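Local coordinates for protein UDP-N-acetylglucosamine 2-epimerase (Listeria monocytogenes, PDB 3OT5) that probably interconverts UDP-N-acetylglucosamine and UDP-N-acetylmannosamine by inverting the configuration at C2 of the sugar, at residues A[27-33]-A[56-62]; A[225-231]-A[302-308]. All blocks are in the same frame, centred on the assembly; numbering follows the deposited sequence.

Contact 1 of 2, residues A[27-33]-A[56-62]; sequences KIKVMSI and TFESTVV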
loop_
_atom_site.group_PDB
_atom_site.type_symbol
_atom_site.label_atom_id
_atom_site.label_comp_id
_atom_site.label_asym_id
_atom_site.label_seq_id
_atom_site.Cartn_x
_atom_site.Cartn_y
_atom_site.Cartn_z
ATOM N N LYS A 27 -13.334 18.601 21.031
ATOM C CA LYS A 27 -12.703 17.467 20.402
ATOM C C LYS A 27 -11.531 17.927 19.550
ATOM O O LYS A 27 -11.364 19.121 19.274
ATOM C CB LYS A 27 -13.675 16.762 19.443
ATOM C CG LYS A 27 -15.025 16.364 20.002
ATOM C CD LYS A 27 -14.931 15.404 21.163
ATOM C CE LYS A 27 -16.318 14.894 21.526
ATOM N NZ LYS A 27 -17.247 16.013 21.770
ATOM N N ILE A 28 -10.729 16.957 19.131
ATOM C CA ILE A 28 -9.634 17.202 18.223
ATOM C C ILE A 28 -10.270 16.960 16.859
ATOM O O ILE A 28 -10.648 15.829 16.544
ATOM C CB ILE A 28 -8.467 16.230 18.432
ATOM C CG1 ILE A 28 -7.942 16.346 19.869
ATOM C CG2 ILE A 28 -7.353 16.512 17.415
ATOM C CD1 ILE A 28 -6.813 15.381 20.186
ATOM N N LYS A 29 -10.450 18.020 16.074
ATOM C CA LYS A 29 -11.068 17.866 14.770
ATOM C C LYS A 29 -10.004 17.528 13.753
ATOM O O LYS A 29 -9.146 18.339 13.464
ATOM C CB LYS A 29 -11.850 19.120 14.364
ATOM C CG LYS A 29 -12.581 18.955 13.029
ATOM C CD LYS A 29 -13.544 20.099 12.776
ATOM C CE LYS A 29 -14.422 19.828 11.570
ATOM N NZ LYS A 29 -15.406 20.912 11.340
ATOM N N VAL A 30 -10.062 16.306 13.240
ATOM C CA VAL A 30 -9.103 15.812 12.257
ATOM C C VAL A 30 -9.745 15.712 10.883
ATOM O O VAL A 30 -10.774 15.057 10.710
ATOM C CB VAL A 30 -8.604 14.423 12.598
ATOM C CG1 VAL A 30 -7.570 13.963 11.546
ATOM C CG2 VAL A 30 -8.012 14.383 13.998
ATOM N N MET A 31 -9.126 16.364 9.916
ATOM C CA MET A 31 -9.586 16.360 8.551
ATOM C C MET A 31 -8.654 15.467 7.771
ATOM O O MET A 31 -7.488 15.773 7.641
ATOM C CB MET A 31 -9.558 17.777 7.973
ATOM C CG MET A 31 -9.971 17.840 6.537
ATOM S SD MET A 31 -9.993 19.505 5.887
ATOM C CE MET A 31 -11.283 20.233 6.898
ATOM N N SER A 32 -9.180 14.359 7.262
ATOM C CA SER A 32 -8.392 13.407 6.489
ATOM C C SER A 32 -8.700 13.599 5.030
ATOM O O SER A 32 -9.859 13.532 4.609
ATOM C CB SER A 32 -8.700 11.981 6.922
ATOM O OG SER A 32 -8.336 11.815 8.284
ATOM N N ILE A 33 -7.659 13.855 4.255
ATOM C CA ILE A 33 -7.825 14.091 2.848
ATOM C C ILE A 33 -7.291 12.947 2.016
ATOM O O ILE A 33 -6.156 12.506 2.206
ATOM C CB ILE A 33 -7.048 15.347 2.415
ATOM C CG1 ILE A 33 -7.453 16.549 3.262
ATOM C CG2 ILE A 33 -7.281 15.636 0.938
ATOM C CD1 ILE A 33 -6.696 17.798 2.923
ATOM N N THR A 56 -13.030 11.832 21.806
ATOM C CA THR A 56 -11.824 12.619 21.629
ATOM C C THR A 56 -11.747 13.301 20.279
ATOM O O THR A 56 -11.369 14.453 20.196
ATOM C CB THR A 56 -10.570 11.715 21.680
ATOM O OG1 THR A 56 -10.543 10.966 22.897
ATOM C CG2 THR A 56 -9.301 12.544 21.548
ATOM N N PHE A 57 -12.103 12.570 19.224
ATOM C CA PHE A 57 -11.996 13.082 17.868
ATOM C C PHE A 57 -13.277 13.351 17.113
ATOM O O PHE A 57 -14.293 12.709 17.303
ATOM C CB PHE A 57 -11.218 12.090 17.006
ATOM C CG PHE A 57 -9.831 11.788 17.502
ATOM C CD1 PHE A 57 -8.800 12.681 17.291
ATOM C CD2 PHE A 57 -9.547 10.572 18.118
ATOM C CE1 PHE A 57 -7.524 12.395 17.724
ATOM C CE2 PHE A 57 -8.266 10.282 18.558
ATOM C CZ PHE A 57 -7.257 11.184 18.355
ATOM N N GLU A 58 -13.167 14.310 16.216
ATOM C CA GLU A 58 -14.220 14.684 15.304
ATOM C C GLU A 58 -13.545 14.398 13.953
ATOM O O GLU A 58 -12.480 14.933 13.662
ATOM C CB GLU A 58 -14.588 16.145 15.487
ATOM C CG GLU A 58 -15.719 16.648 14.587
ATOM C CD GLU A 58 -16.219 18.038 14.984
ATOM O OE1 GLU A 58 -15.944 18.479 16.133
ATOM O OE2 GLU A 58 -16.917 18.676 14.155
ATOM N N SER A 59 -14.111 13.490 13.168
ATOM C CA SER A 59 -13.516 13.133 11.883
ATOM C C SER A 59 -14.200 13.786 10.688
ATOM O O SER A 59 -15.380 13.607 10.493
ATOM C CB SER A 59 -13.538 11.617 11.707
ATOM O OG SER A 59 -12.930 11.245 10.488
ATOM N N THR A 60 -13.447 14.554 9.900
ATOM C CA THR A 60 -13.992 15.175 8.695
ATOM C C THR A 60 -13.236 14.568 7.524
ATOM O O THR A 60 -12.023 14.715 7.412
ATOM C CB THR A 60 -13.838 16.706 8.664
ATOM O OG1 THR A 60 -14.493 17.289 9.799
ATOM C CG2 THR A 60 -14.463 17.285 7.387
ATOM N N VAL A 61 -13.950 13.867 6.660
ATOM C CA VAL A 61 -13.336 13.247 5.500
ATOM C C VAL A 61 -13.634 14.071 4.272
ATOM O O VAL A 61 -14.802 14.343 3.957
ATOM C CB VAL A 61 -13.837 11.833 5.300
ATOM C CG1 VAL A 61 -13.379 11.299 3.948
ATOM C CG2 VAL A 61 -13.371 10.937 6.471
ATOM N N VAL A 62 -12.559 14.454 3.588
ATOM C CA VAL A 62 -12.617 15.267 2.395
ATOM C C VAL A 62 -12.050 14.488 1.210
ATOM O O VAL A 62 -10.900 14.031 1.244
ATOM C CB VAL A 62 -11.772 16.553 2.576
ATOM C CG1 VAL A 62 -11.886 17.439 1.339
ATOM C CG2 VAL A 62 -12.199 17.308 3.840
HETATM O O HOH W 1 -10.772 12.332 9.412
#
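The first beta-alpha-beta unit of a Rossmann-like domain is closed where Ile28, Val30 and Ser32 pair with residues 56-62, after the crossover through helix 37-51. The strands run parallel in register from Ile28 beside Phe57 to Ile33 beside Val62, their axes 22° apart. Six backbone hydrogen bonds join them, from Ile28 N to Thr56 O through to Val62 N to Ser32 O. Ile28, Val30 and Ser32 each donate to and accept from the neighbouring chain segment, at Thr56, Glu58, Thr60 and Val62.

On the face carrying Ile28, Val30 and Phe57, the aromatic ring lies alongside the isoleucine, with CD1 of Phe57 3.7 Å from CB of Ile28. Val30 CG2 approaches the same CD1 at 3.8 Å; with chi1 at -179° it is CG1 that stands opposite the backbone N, and CG2 is the branch left beside the ring. Thr56 CG2 covers one face of the Phe57 ring, over its centre, while Leu50 of helix 37-51 and Ile388 of helix 380-392 also pack against this ring.

The other face begins polar and turns apolar. Lys29, extended throughout, passes its CE 3.1 Å from Thr60 OG1; its ammonium makes a long salt bridge, NZ to Glu58 OE2 at 3.9 Å, but its stronger partner is Glu113. Farther along, Met31 CG presses against Val62 CG2 at 3.5 Å, and the Met31 sulfur lies near the same methyl.

Back on the Phe57 side, one water bridges the strands: it donates to Val30 O and hydrogen-bonds to both serine hydroxyls, 2.7 Å from Ser32 OG and 2.6 Å from Ser59 OG.

Contact 2 of 2, residues A[225-231]-A[302-308]; sequences RLILMTA and SYLVFTD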
loop_
_atom_site.group_PDB
_atom_site.type_symbol
_atom_site.label_atom_id
_atom_site.label_comp_id
_atom_site.label_asym_id
_atom_site.label_seq_id
_atom_site.Cartn_x
_atom_site.Cartn_y
_atom_site.Cartn_z
ATOM N N ARG A 225 -2.356 -25.800 -3.494
ATOM C CA ARG A 225 -1.659 -24.604 -3.054
ATOM C C ARG A 225 -1.754 -23.529 -4.122
ATOM O O ARG A 225 -1.294 -23.698 -5.252
ATOM C CB ARG A 225 -0.220 -24.952 -2.717
ATOM C CG ARG A 225 -0.167 -25.919 -1.549
ATOM C CD ARG A 225 1.220 -26.376 -1.240
ATOM N NE ARG A 225 1.799 -27.186 -2.309
ATOM C CZ ARG A 225 3.053 -27.609 -2.296
ATOM N NH1 ARG A 225 3.840 -27.293 -1.273
ATOM N NH2 ARG A 225 3.523 -28.330 -3.300
ATOM N N LEU A 226 -2.371 -22.420 -3.738
ATOM C CA LEU A 226 -2.590 -21.307 -4.626
ATOM C C LEU A 226 -1.349 -20.431 -4.797
ATOM O O LEU A 226 -0.768 -19.941 -3.823
ATOM C CB LEU A 226 -3.767 -20.468 -4.102
ATOM C CG LEU A 226 -4.115 -19.149 -4.813
ATOM C CD1 LEU A 226 -4.352 -19.357 -6.301
ATOM C CD2 LEU A 226 -5.337 -18.511 -4.162
ATOM N N ILE A 227 -0.932 -20.273 -6.048
ATOM C CA ILE A 227 0.172 -19.404 -6.384
ATOM C C ILE A 227 -0.455 -18.230 -7.117
ATOM O O ILE A 227 -1.192 -18.415 -8.081
ATOM C CB ILE A 227 1.182 -20.017 -7.303
ATOM C CG1 ILE A 227 1.849 -21.230 -6.651
ATOM C CG2 ILE A 227 2.242 -18.942 -7.661
ATOM C CD1 ILE A 227 2.783 -21.948 -7.573
ATOM N N LEU A 228 -0.165 -17.031 -6.654
ATOM C CA LEU A 228 -0.705 -15.828 -7.258
ATOM C C LEU A 228 0.448 -15.078 -7.907
ATOM O O LEU A 228 1.546 -15.019 -7.349
ATOM C CB LEU A 228 -1.365 -14.987 -6.165
ATOM C CG LEU A 228 -2.096 -13.692 -6.497
ATOM C CD1 LEU A 228 -3.216 -13.916 -7.496
ATOM C CD2 LEU A 228 -2.643 -13.104 -5.190
ATOM N N MET A 229 0.219 -14.545 -9.101
ATOM C CA MET A 229 1.245 -13.791 -9.811
ATOM C C MET A 229 0.712 -12.468 -10.369
ATOM O O MET A 229 -0.412 -12.401 -10.852
ATOM C CB MET A 229 1.797 -14.598 -10.973
ATOM C CG MET A 229 2.847 -13.843 -11.759
ATOM S SD MET A 229 3.445 -14.764 -13.155
ATOM C CE MET A 229 4.525 -13.538 -13.901
ATOM N N THR A 230 1.525 -11.422 -10.271
ATOM C CA THR A 230 1.194 -10.111 -10.826
ATOM C C THR A 230 2.502 -9.454 -11.231
ATOM O O THR A 230 3.538 -9.645 -10.586
ATOM C CB THR A 230 0.441 -9.193 -9.851
ATOM O OG1 THR A 230 1.238 -8.948 -8.683
ATOM C CG2 THR A 230 -0.878 -9.812 -9.437
ATOM N N ALA A 231 2.449 -8.711 -12.323
ATOM C CA ALA A 231 3.590 -8.007 -12.838
ATOM C C ALA A 231 3.059 -6.788 -13.563
ATOM O O ALA A 231 2.310 -6.923 -14.538
ATOM C CB ALA A 231 4.380 -8.898 -13.787
ATOM N N SER A 302 -3.521 -17.583 -0.548
ATOM C CA SER A 302 -2.349 -17.913 -1.352
ATOM C C SER A 302 -1.233 -18.569 -0.533
ATOM O O SER A 302 -1.059 -18.283 0.654
ATOM C CB SER A 302 -1.822 -16.654 -2.033
ATOM O OG SER A 302 -2.831 -16.074 -2.846
ATOM N N TYR A 303 -0.497 -19.464 -1.181
ATOM C CA TYR A 303 0.612 -20.155 -0.556
ATOM C C TYR A 303 1.849 -19.298 -0.790
ATOM O O TYR A 303 2.726 -19.212 0.063
ATOM C CB TYR A 303 0.786 -21.548 -1.165
ATOM C CG TYR A 303 1.829 -22.419 -0.506
ATOM C CD1 TYR A 303 1.527 -23.160 0.632
ATOM C CD2 TYR A 303 3.109 -22.543 -1.047
ATOM C CE1 TYR A 303 2.484 -23.985 1.238
ATOM C CE2 TYR A 303 4.072 -23.369 -0.451
ATOM C CZ TYR A 303 3.752 -24.080 0.695
ATOM O OH TYR A 303 4.702 -24.892 1.285
ATOM N N LEU A 304 1.920 -18.666 -1.953
ATOM C CA LEU A 304 3.045 -17.802 -2.253
ATOM C C LEU A 304 2.614 -16.871 -3.372
ATOM O O LEU A 304 1.654 -17.139 -4.101
ATOM C CB LEU A 304 4.309 -18.606 -2.622
ATOM C CG LEU A 304 4.455 -19.175 -4.033
ATOM C CD1 LEU A 304 4.838 -18.040 -4.956
ATOM C CD2 LEU A 304 5.519 -20.259 -4.119
ATOM N N VAL A 305 3.309 -15.757 -3.493
ATOM C CA VAL A 305 2.974 -14.781 -4.512
ATOM C C VAL A 305 4.220 -14.265 -5.185
ATOM O O VAL A 305 5.237 -14.044 -4.532
ATOM C CB VAL A 305 2.174 -13.592 -3.903
ATOM C CG1 VAL A 305 2.899 -13.008 -2.723
ATOM C CG2 VAL A 305 1.899 -12.486 -4.966
ATOM N N PHE A 306 4.144 -14.139 -6.503
ATOM C CA PHE A 306 5.205 -13.576 -7.322
ATOM C C PHE A 306 4.706 -12.213 -7.697
ATOM O O PHE A 306 3.629 -12.110 -8.236
ATOM C CB PHE A 306 5.392 -14.307 -8.650
ATOM C CG PHE A 306 6.031 -15.661 -8.550
ATOM C CD1 PHE A 306 7.412 -15.780 -8.458
ATOM C CD2 PHE A 306 5.265 -16.819 -8.662
ATOM C CE1 PHE A 306 8.017 -17.043 -8.414
ATOM C CE2 PHE A 306 5.855 -18.072 -8.621
ATOM C CZ PHE A 306 7.234 -18.186 -8.491
ATOM N N THR A 307 5.497 -11.173 -7.475
ATOM C CA THR A 307 5.049 -9.850 -7.817
ATOM C C THR A 307 6.191 -8.891 -7.973
ATOM O O THR A 307 7.317 -9.164 -7.559
ATOM C CB THR A 307 4.135 -9.274 -6.687
ATOM O OG1 THR A 307 3.434 -8.109 -7.146
ATOM C CG2 THR A 307 4.953 -8.927 -5.469
ATOM N N ASP A 308 5.904 -7.791 -8.646
ATOM C CA ASP A 308 6.850 -6.709 -8.763
ATOM C C ASP A 308 6.162 -5.464 -8.165
ATOM O O ASP A 308 6.637 -4.336 -8.325
ATOM C CB ASP A 308 7.292 -6.488 -10.203
ATOM C CG ASP A 308 6.166 -6.055 -11.107
ATOM O OD1 ASP A 308 5.042 -5.826 -10.613
ATOM O OD2 ASP A 308 6.418 -5.925 -12.325
#
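Strands 225-229 and 304-307 run parallel with axes 4.7 Å apart and inclined by 15°, and segments 225-231 and 302-308 are joined by four backbone bonds, Tyr303 N to Leu226 O, Leu228 N to Leu304 O, Phe306 N to Leu228 O and Thr230 N to Phe306 O. At the N-terminal end Arg225 lies along the Tyr303 ring: its CD sits over one face in a CH-pi contact, 3.7 Å from the ring centroid. The guanidinium continues into a cation-pi contact, its plane turned 63° from the ring, while NH2 salt-bridges Asp257 and NH1 bonds to Leu359 O. Ile227 CG2 meets the Phe306 ring at its edge, 3.8 Å from CD2, and also touches Leu304 CD1. Near the C-terminal ends the hydroxyls pair, Thr307 OG1 donating to Thr230 OG1 at 2.8 Å; chi1 of Thr230, 60°, sets its OG1 between its own backbone N and carbonyl carbon. Beyond it, the Asp308 carboxylate lies against Ala231 CA and accepts the backbone N-H groups of His232 and Arg233. In this Rossmann-like sheet, strands 258-263 and 323-325 flank the pair, and helix 240-254 packs Val248 and Ile251 against Phe306.

From the N terminus the chain makes contact 1 almost at once: strand 28-34 leads through helix 37-51 to strand 57-63, closing a short loop of 22 residues between the segments. It then completes the first parallel sheet, out to strand 194-196, before contact 2 opens. There the loop is longer: 70 residues, including strands 258-263 and 284-287, intervene before 302-308 returns beside 225-231. The contacts therefore follow in series, neither nesting nor crossing. Each ties together the core of a different parallel sheet, on opposite sides of the chain's centre, with centres 38 Å apart. Helix 380-392 returns near the C terminus to pack on contact 1.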